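Local coordinates for endoribonuclease YbeY (Aquifex aeolicus, PDB 1OZ9), which probably acts as a zinc-dependent endoribonuclease specific for single-stranded RNA, serving ribosome quality control and maturation of the 16S rRNA 3' end, at residues 49-61 against 65-77. Numbering follows the deposited sequence.
Sequences DDQEIRELNKTYR and KPTDVLSFPMGEE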
ATOM      1  N   ASP A  49       7.367   1.496 -11.653  1.00 17.52           N
ATOM      2  CA  ASP A  49       8.154   2.718 -11.881  1.00 17.52           C
ATOM      3  C   ASP A  49       7.282   3.954 -12.067  1.00 17.38           C
ATOM      4  O   ASP A  49       6.060   3.859 -12.101  1.00 16.12           O
ATOM      5  CB  ASP A  49       9.074   2.571 -13.096  1.00 18.11           C
ATOM      6  CG  ASP A  49       8.308   2.361 -14.407  1.00 19.96           C
ATOM      7  OD1 ASP A  49       7.062   2.429 -14.438  1.00 19.41           O
ATOM      8  OD2 ASP A  49       8.892   2.111 -15.480  1.00 23.72           O
ATOM      9  N   ASP A  50       7.915   5.112 -12.212  1.00 17.37           N
ATOM     10  CA  ASP A  50       7.177   6.366 -12.351  1.00 18.26           C
ATOM     11  C   ASP A  50       6.307   6.425 -13.599  1.00 18.88           C
ATOM     12  O   ASP A  50       5.202   6.994 -13.569  1.00 17.99           O
ATOM     13  CB  ASP A  50       8.133   7.573 -12.323  1.00 18.03           C
ATOM     14  CG  ASP A  50       8.320   8.119 -10.924  1.00 19.45           C
ATOM     15  OD1 ASP A  50       7.732   7.530  -9.979  1.00 16.44           O
ATOM     16  OD2 ASP A  50       9.024   9.121 -10.658  1.00 17.77           O
ATOM     17  N   GLN A  51       6.792   5.846 -14.698  1.00 19.11           N
ATOM     18  CA  GLN A  51       6.022   5.881 -15.930  1.00 20.45           C
ATOM     19  C   GLN A  51       4.712   5.091 -15.795  1.00 20.18           C
ATOM     20  O   GLN A  51       3.649   5.546 -16.211  1.00 19.74           O
ATOM     21  CB  GLN A  51       6.871   5.473 -17.150  1.00 21.30           C
ATOM     22  CG  GLN A  51       7.736   6.648 -17.644  1.00 25.91           C
ATOM     23  CD  GLN A  51       8.768   6.308 -18.737  1.00 31.98           C
ATOM     24  OE1 GLN A  51       8.508   5.500 -19.642  1.00 34.99           O
ATOM     25  NE2 GLN A  51       9.926   6.960 -18.667  1.00 32.06           N
ATOM     26  N   GLU A  52       4.773   3.920 -15.186  1.00 19.91           N
ATOM     27  CA  GLU A  52       3.552   3.146 -15.065  1.00 20.48           C
ATOM     28  C   GLU A  52       2.586   3.772 -14.074  1.00 19.56           C
ATOM     29  O   GLU A  52       1.380   3.849 -14.334  1.00 19.64           O
ATOM     30  CB  GLU A  52       3.836   1.704 -14.692  1.00 20.59           C
ATOM     31  CG  GLU A  52       2.547   0.942 -14.462  1.00 25.31           C
ATOM     32  CD  GLU A  52       2.702  -0.554 -14.626  1.00 30.36           C
ATOM     33  OE1 GLU A  52       3.836  -1.074 -14.439  1.00 28.25           O
ATOM     34  OE2 GLU A  52       1.668  -1.197 -14.949  1.00 32.73           O
ATOM     35  N   ILE A  53       3.097   4.243 -12.945  1.00 18.40           N
ATOM     36  CA  ILE A  53       2.188   4.827 -11.974  1.00 17.98           C
ATOM     37  C   ILE A  53       1.558   6.104 -12.538  1.00 17.53           C
ATOM     38  O   ILE A  53       0.412   6.433 -12.247  1.00 16.71           O
ATOM     39  CB  ILE A  53       2.853   5.016 -10.596  1.00 18.28           C
ATOM     40  CG1 ILE A  53       1.793   4.844  -9.491  1.00 18.84           C
ATOM     41  CG2 ILE A  53       3.599   6.359 -10.508  1.00 16.96           C
ATOM     42  CD1 ILE A  53       2.358   4.498  -8.153  1.00 19.09           C
ATOM     43  N   ARG A  54       2.268   6.768 -13.436  1.00 17.66           N
ATOM     44  CA  ARG A  54       1.721   7.973 -14.030  1.00 18.04           C
ATOM     45  C   ARG A  54       0.511   7.640 -14.902  1.00 18.18           C
ATOM     46  O   ARG A  54      -0.524   8.315 -14.827  1.00 18.68           O
ATOM     47  CB  ARG A  54       2.801   8.716 -14.815  1.00 18.19           C
ATOM     48  CG  ARG A  54       2.337   9.986 -15.480  1.00 18.07           C
ATOM     49  CD  ARG A  54       3.375  10.576 -16.411  1.00 20.36           C
ATOM     50  NE  ARG A  54       2.839  11.657 -17.232  1.00 20.17           N
ATOM     51  CZ  ARG A  54       3.581  12.637 -17.723  1.00 22.50           C
ATOM     52  NH1 ARG A  54       4.884  12.666 -17.466  1.00 21.81           N
ATOM     53  NH2 ARG A  54       3.028  13.593 -18.463  1.00 21.89           N
ATOM     54  N   GLU A  55       0.625   6.605 -15.729  1.00 18.02           N
ATOM     55  CA  GLU A  55      -0.504   6.216 -16.566  1.00 18.18           C
ATOM     56  C   GLU A  55      -1.682   5.888 -15.658  1.00 17.22           C
ATOM     57  O   GLU A  55      -2.811   6.267 -15.942  1.00 17.16           O
ATOM     58  CB  GLU A  55      -0.200   4.990 -17.438  1.00 17.94           C
ATOM     59  CG  GLU A  55       0.899   5.130 -18.471  1.00 21.45           C
ATOM     60  CD  GLU A  55       1.253   3.793 -19.107  1.00 24.71           C
ATOM     61  OE1 GLU A  55       0.730   2.762 -18.649  1.00 25.46           O
ATOM     62  OE2 GLU A  55       2.068   3.753 -20.048  1.00 27.41           O
ATOM     63  N   LEU A  56      -1.409   5.185 -14.567  1.00 17.10           N
ATOM     64  CA  LEU A  56      -2.465   4.804 -13.630  1.00 16.82           C
ATOM     65  C   LEU A  56      -3.134   6.030 -13.000  1.00 17.25           C
ATOM     66  O   LEU A  56      -4.373   6.121 -12.936  1.00 17.08           O
ATOM     67  CB  LEU A  56      -1.919   3.889 -12.544  1.00 17.07           C
ATOM     68  CG  LEU A  56      -1.510   2.494 -13.016  1.00 18.43           C
ATOM     69  CD1 LEU A  56      -0.835   1.705 -11.877  1.00 16.68           C
ATOM     70  CD2 LEU A  56      -2.716   1.738 -13.623  1.00 18.80           C
ATOM     71  N   ASN A  57      -2.308   6.976 -12.557  1.00 16.74           N
ATOM     72  CA  ASN A  57      -2.783   8.207 -11.940  1.00 16.31           C
ATOM     73  C   ASN A  57      -3.645   8.986 -12.916  1.00 16.44           C
ATOM     74  O   ASN A  57      -4.676   9.550 -12.551  1.00 16.47           O
ATOM     75  CB  ASN A  57      -1.583   9.053 -11.521  1.00 15.66           C
ATOM     76  CG  ASN A  57      -1.851   9.920 -10.286  1.00 16.34           C
ATOM     77  OD1 ASN A  57      -2.852   9.750  -9.559  1.00 14.05           O
ATOM     78  ND2 ASN A  57      -0.925  10.839 -10.027  1.00 16.40           N
ATOM     79  N   LYS A  58      -3.220   9.015 -14.178  1.00 16.61           N
ATOM     80  CA  LYS A  58      -3.983   9.707 -15.205  1.00 16.45           C
ATOM     81  C   LYS A  58      -5.314   9.023 -15.459  1.00 16.71           C
ATOM     82  O   LYS A  58      -6.369   9.660 -15.497  1.00 16.39           O
ATOM     83  CB  LYS A  58      -3.198   9.743 -16.516  1.00 16.66           C
ATOM     84  CG  LYS A  58      -3.888  10.521 -17.645  1.00 17.37           C
ATOM     85  CD  LYS A  58      -3.004  10.689 -18.878  1.00 18.27           C
ATOM     86  CE  LYS A  58      -3.614  11.754 -19.817  1.00 21.29           C
ATOM     87  NZ  LYS A  58      -2.952  11.858 -21.150  1.00 20.97           N
ATOM     88  N   THR A  59      -5.262   7.714 -15.653  1.00 16.62           N
ATOM     89  CA  THR A  59      -6.457   6.959 -15.998  1.00 17.23           C
ATOM     90  C   THR A  59      -7.486   6.928 -14.864  1.00 17.79           C
ATOM     91  O   THR A  59      -8.688   7.170 -15.080  1.00 17.22           O
ATOM     92  CB  THR A  59      -6.044   5.522 -16.391  1.00 17.25           C
ATOM     93  OG1 THR A  59      -5.453   5.542 -17.699  1.00 18.43           O
ATOM     94  CG2 THR A  59      -7.266   4.627 -16.555  1.00 18.09           C
ATOM     95  N   TYR A  60      -7.002   6.676 -13.657  1.00 17.81           N
ATOM     96  CA  TYR A  60      -7.876   6.482 -12.506  1.00 20.01           C
ATOM     97  C   TYR A  60      -8.117   7.677 -11.575  1.00 20.73           C
ATOM     98  O   TYR A  60      -9.007   7.629 -10.720  1.00 21.67           O
ATOM     99  CB  TYR A  60      -7.363   5.293 -11.690  1.00 19.44           C
ATOM    100  CG  TYR A  60      -7.494   3.999 -12.458  1.00 21.94           C
ATOM    101  CD1 TYR A  60      -6.374   3.314 -12.912  1.00 23.61           C
ATOM    102  CD2 TYR A  60      -8.746   3.494 -12.785  1.00 26.25           C
ATOM    103  CE1 TYR A  60      -6.499   2.135 -13.637  1.00 24.95           C
ATOM    104  CE2 TYR A  60      -8.881   2.321 -13.518  1.00 27.87           C
ATOM    105  CZ  TYR A  60      -7.751   1.644 -13.931  1.00 26.74           C
ATOM    106  OH  TYR A  60      -7.884   0.479 -14.649  1.00 28.84           O
ATOM    107  N   ARG A  61      -7.316   8.722 -11.692  1.00 21.13           N
ATOM    108  CA  ARG A  61      -7.483   9.846 -10.786  1.00 22.09           C
ATOM    109  C   ARG A  61      -7.465  11.153 -11.543  1.00 21.63           C
ATOM    110  O   ARG A  61      -7.575  12.214 -10.956  1.00 21.34           O
ATOM    111  CB  ARG A  61      -6.402   9.840  -9.700  1.00 22.62           C
ATOM    112  CG  ARG A  61      -6.487   8.633  -8.756  1.00 27.71           C
ATOM    113  CD  ARG A  61      -6.028   8.907  -7.335  1.00 35.53           C
ATOM    114  NE  ARG A  61      -6.010   7.719  -6.475  1.00 41.15           N
ATOM    115  CZ  ARG A  61      -5.287   7.646  -5.350  1.00 44.85           C
ATOM    116  NH1 ARG A  61      -4.557   8.690  -4.977  1.00 45.81           N
ATOM    117  NH2 ARG A  61      -5.275   6.536  -4.608  1.00 45.50           N
ATOM    118  N   LYS A  65       0.569  12.748 -13.597  1.00 20.92           N
ATOM    119  CA  LYS A  65       1.863  12.867 -12.961  1.00 21.04           C
ATOM    120  C   LYS A  65       2.126  11.607 -12.145  1.00 20.33           C
ATOM    121  O   LYS A  65       1.199  10.865 -11.815  1.00 20.25           O
ATOM    122  CB  LYS A  65       1.900  14.092 -12.054  1.00 21.83           C
ATOM    123  CG  LYS A  65       0.883  14.058 -10.907  1.00 24.89           C
ATOM    124  CD  LYS A  65       0.941  15.382 -10.124  1.00 29.91           C
ATOM    125  CE  LYS A  65      -0.452  15.811  -9.622  1.00 32.27           C
ATOM    126  NZ  LYS A  65      -0.500  17.241  -9.158  1.00 32.58           N
ATOM    127  N   PRO A  66       3.388  11.358 -11.833  1.00 19.55           N
ATOM    128  CA  PRO A  66       3.745  10.199 -11.010  1.00 19.19           C
ATOM    129  C   PRO A  66       3.331  10.469  -9.577  1.00 18.38           C
ATOM    130  O   PRO A  66       3.013  11.618  -9.253  1.00 17.56           O
ATOM    131  CB  PRO A  66       5.273  10.155 -11.091  1.00 19.29           C
ATOM    132  CG  PRO A  66       5.654  11.155 -12.160  1.00 20.39           C
ATOM    133  CD  PRO A  66       4.558  12.155 -12.248  1.00 19.66           C
ATOM    134  N   THR A  67       3.301   9.429  -8.757  1.00 17.20           N
ATOM    135  CA  THR A  67       3.012   9.568  -7.339  1.00 17.27           C
ATOM    136  C   THR A  67       3.661   8.402  -6.598  1.00 16.89           C
ATOM    137  O   THR A  67       4.283   7.537  -7.233  1.00 17.56           O
ATOM    138  CB  THR A  67       1.488   9.653  -7.087  1.00 17.02           C
ATOM    139  OG1 THR A  67       1.263   9.961  -5.709  1.00 16.70           O
ATOM    140  CG2 THR A  67       0.825   8.267  -7.279  1.00 15.83           C
ATOM    141  N   ASP A  68       3.573   8.368  -5.275  1.00 16.54           N
ATOM    142  CA  ASP A  68       4.210   7.271  -4.530  1.00 16.73           C
ATOM    143  C   ASP A  68       3.386   5.978  -4.437  1.00 17.09           C
ATOM    144  O   ASP A  68       3.915   4.849  -4.614  1.00 15.83           O
ATOM    145  CB  ASP A  68       4.620   7.720  -3.129  1.00 16.75           C
ATOM    146  CG  ASP A  68       3.504   8.442  -2.368  1.00 19.22           C
ATOM    147  OD1 ASP A  68       2.344   8.581  -2.870  1.00 15.18           O
ATOM    148  OD2 ASP A  68       3.746   8.958  -1.239  1.00 20.84           O
ATOM    149  N   VAL A  69       2.095   6.115  -4.166  1.00 16.27           N
ATOM    150  CA  VAL A  69       1.284   4.912  -4.019  1.00 16.26           C
ATOM    151  C   VAL A  69      -0.159   5.179  -4.466  1.00 16.71           C
ATOM    152  O   VAL A  69      -0.700   6.261  -4.235  1.00 16.66           O
ATOM    153  CB  VAL A  69       1.301   4.450  -2.526  1.00 17.05           C
ATOM    154  CG1 VAL A  69       0.777   5.574  -1.568  1.00 17.72           C
ATOM    155  CG2 VAL A  69       0.572   3.080  -2.289  1.00 17.69           C
ATOM    156  N   LEU A  70      -0.778   4.184  -5.092  1.00 15.03           N
ATOM    157  CA  LEU A  70      -2.183   4.259  -5.427  1.00 16.27           C
ATOM    158  C   LEU A  70      -2.851   2.975  -4.951  1.00 16.68           C
ATOM    159  O   LEU A  70      -2.239   1.899  -4.996  1.00 17.18           O
ATOM    160  CB  LEU A  70      -2.377   4.443  -6.922  1.00 15.54           C
ATOM    161  CG  LEU A  70      -1.956   5.817  -7.486  1.00 16.73           C
ATOM    162  CD1 LEU A  70      -2.069   5.787  -8.996  1.00 17.55           C
ATOM    163  CD2 LEU A  70      -2.813   6.953  -6.964  1.00 17.83           C
ATOM    164  N   SER A  71      -4.087   3.069  -4.483  1.00 17.05           N
ATOM    165  CA  SER A  71      -4.795   1.856  -4.077  1.00 19.22           C
ATOM    166  C   SER A  71      -6.076   1.678  -4.900  1.00 19.28           C
ATOM    167  O   SER A  71      -6.805   2.656  -5.145  1.00 19.44           O
ATOM    168  CB  SER A  71      -5.150   1.975  -2.592  1.00 20.15           C
ATOM    169  OG  SER A  71      -6.189   2.952  -2.521  1.00 27.44           O
ATOM    170  N   PHE A  72      -6.372   0.445  -5.316  1.00 18.34           N
ATOM    171  CA  PHE A  72      -7.522   0.178  -6.183  1.00 19.18           C
ATOM    172  C   PHE A  72      -8.422  -0.902  -5.587  1.00 20.42           C
ATOM    173  O   PHE A  72      -8.075  -2.073  -5.651  1.00 19.79           O
ATOM    174  CB  PHE A  72      -7.040  -0.313  -7.558  1.00 19.40           C
ATOM    175  CG  PHE A  72      -6.087   0.632  -8.239  1.00 19.84           C
ATOM    176  CD1 PHE A  72      -4.727   0.487  -8.096  1.00 20.77           C
ATOM    177  CD2 PHE A  72      -6.557   1.694  -8.965  1.00 21.57           C
ATOM    178  CE1 PHE A  72      -3.846   1.387  -8.689  1.00 21.84           C
ATOM    179  CE2 PHE A  72      -5.672   2.589  -9.577  1.00 21.87           C
ATOM    180  CZ  PHE A  72      -4.326   2.418  -9.448  1.00 20.54           C
ATOM    181  N   PRO A  73      -9.559  -0.529  -5.006  1.00 21.27           N
ATOM    182  CA  PRO A  73     -10.475  -1.528  -4.433  1.00 21.71           C
ATOM    183  C   PRO A  73     -11.148  -2.376  -5.482  1.00 21.89           C
ATOM    184  O   PRO A  73     -11.506  -1.889  -6.556  1.00 21.35           O
ATOM    185  CB  PRO A  73     -11.532  -0.669  -3.729  1.00 21.82           C
ATOM    186  CG  PRO A  73     -11.547   0.604  -4.531  1.00 22.88           C
ATOM    187  CD  PRO A  73     -10.051   0.848  -4.795  1.00 21.91           C
ATOM    188  N   MET A  74     -11.315  -3.658  -5.167  1.00 21.97           N
ATOM    189  CA  MET A  74     -12.013  -4.582  -6.030  1.00 22.38           C
ATOM    190  C   MET A  74     -13.254  -4.951  -5.218  1.00 23.12           C
ATOM    191  O   MET A  74     -14.325  -4.308  -5.335  1.00 23.07           O
ATOM    192  CB  MET A  74     -11.146  -5.812  -6.305  1.00 22.04           C
ATOM    193  CG  MET A  74      -9.953  -5.537  -7.207  1.00 24.65           C
ATOM    194  SD  MET A  74     -10.401  -5.033  -8.919  1.00 27.21           S
ATOM    195  CE  MET A  74      -9.184  -3.799  -9.238  1.00 27.93           C
ATOM    196  N   GLY A  75     -13.120  -5.976  -4.381  1.00 21.96           N
ATOM    197  CA  GLY A  75     -14.183  -6.289  -3.435  1.00 21.65           C
ATOM    198  C   GLY A  75     -14.995  -7.531  -3.717  1.00 19.96           C
ATOM    199  O   GLY A  75     -15.785  -7.937  -2.876  1.00 20.49           O
ATOM    200  N   GLU A  76     -14.821  -8.131  -4.887  1.00 19.25           N
ATOM    201  CA  GLU A  76     -15.614  -9.309  -5.234  1.00 18.57           C
ATOM    202  C   GLU A  76     -15.409 -10.389  -4.180  1.00 16.75           C
ATOM    203  O   GLU A  76     -14.323 -10.519  -3.635  1.00 15.76           O
ATOM    204  CB  GLU A  76     -15.210  -9.842  -6.620  1.00 19.68           C
ATOM    205  CG  GLU A  76     -16.165 -10.910  -7.123  1.00 22.38           C
ATOM    206  CD  GLU A  76     -16.072 -11.157  -8.626  1.00 27.73           C
ATOM    207  OE1 GLU A  76     -15.044 -10.797  -9.231  1.00 31.51           O
ATOM    208  OE2 GLU A  76     -17.032 -11.724  -9.193  1.00 28.87           O
ATOM    209  N   GLU A  77     -16.449 -11.153  -3.887  1.00 15.10           N
ATOM    210  CA  GLU A  77     -16.366 -12.229  -2.891  1.00 15.61           C
ATOM    211  C   GLU A  77     -16.652 -13.561  -3.550  1.00 15.28           C
ATOM    212  O   GLU A  77     -17.493 -13.616  -4.436  1.00 15.32           O
ATOM    213  CB  GLU A  77     -17.438 -12.038  -1.792  1.00 15.84           C
ATOM    214  CG  GLU A  77     -17.221 -10.793  -0.943  1.00 18.78           C
ATOM    215  CD  GLU A  77     -18.393 -10.543   0.019  1.00 22.41           C
ATOM    216  OE1 GLU A  77     -19.023 -11.531   0.476  1.00 20.69           O
ATOM    217  OE2 GLU A  77     -18.691  -9.353   0.307  1.00 22.19           O
TER
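Phe-72 turns the edge of its ring toward one face of Tyr-60, an offset edge-to-face pair with centroids 5.2 Å apart and planes at 67°; Phe-72 CE2 comes to 3.5 Å from Tyr-60 CD1. Thr-59 CG2 lies over the centre of the other face of Tyr-60, and Leu-56 CD2 meets that ring at its edge, in plane. In the plane of the Phe-72 ring, at its edge, sits Tyr-60 CB. The modelled placement of Leu-70 CD2 over one face of the Arg-61 guanidinium is doubtful.

Further up the helix, Leu-70 CD1 packs 4.0 Å from both Ile-53 CG1 and Leu-56 CB. Ile-53 chi1, measured to CG1, is -148°, which puts CG2 between the backbone N and the carbonyl carbon and lays this methyl against the backbone at Thr-67 N, 3.5 Å away.

The one hydrogen bond across the contact runs from Asn-57 ND2 to Lys-65 O, 2.8 Å long and nearly straight at 171°. The oxygen lies in the plane of the amide, whereas the N-H comes from above the carbonyl plane. Were this asparagine an alanine, Lys-65 O would probably lose its side-chain donor and the 65-67 loop one tie to the helix.

Pro-66 CB rests against the carboxylate of Asp-50, which is salt-bridged to Arg-96, while Arg-54 pairs with Asp-64. Through Ile-53 and Leu-56, helix 50-61 thus packs onto strand 69-78, an edge strand of the mixed sheet in this metalloproteinase-type fold, antiparallel to strand 81-90. From strand 69-78, Val-69 and Ser-71, pointing away from helix 50-61, touch His-115 and His-119 of helix 105-120, predicted zinc ligands.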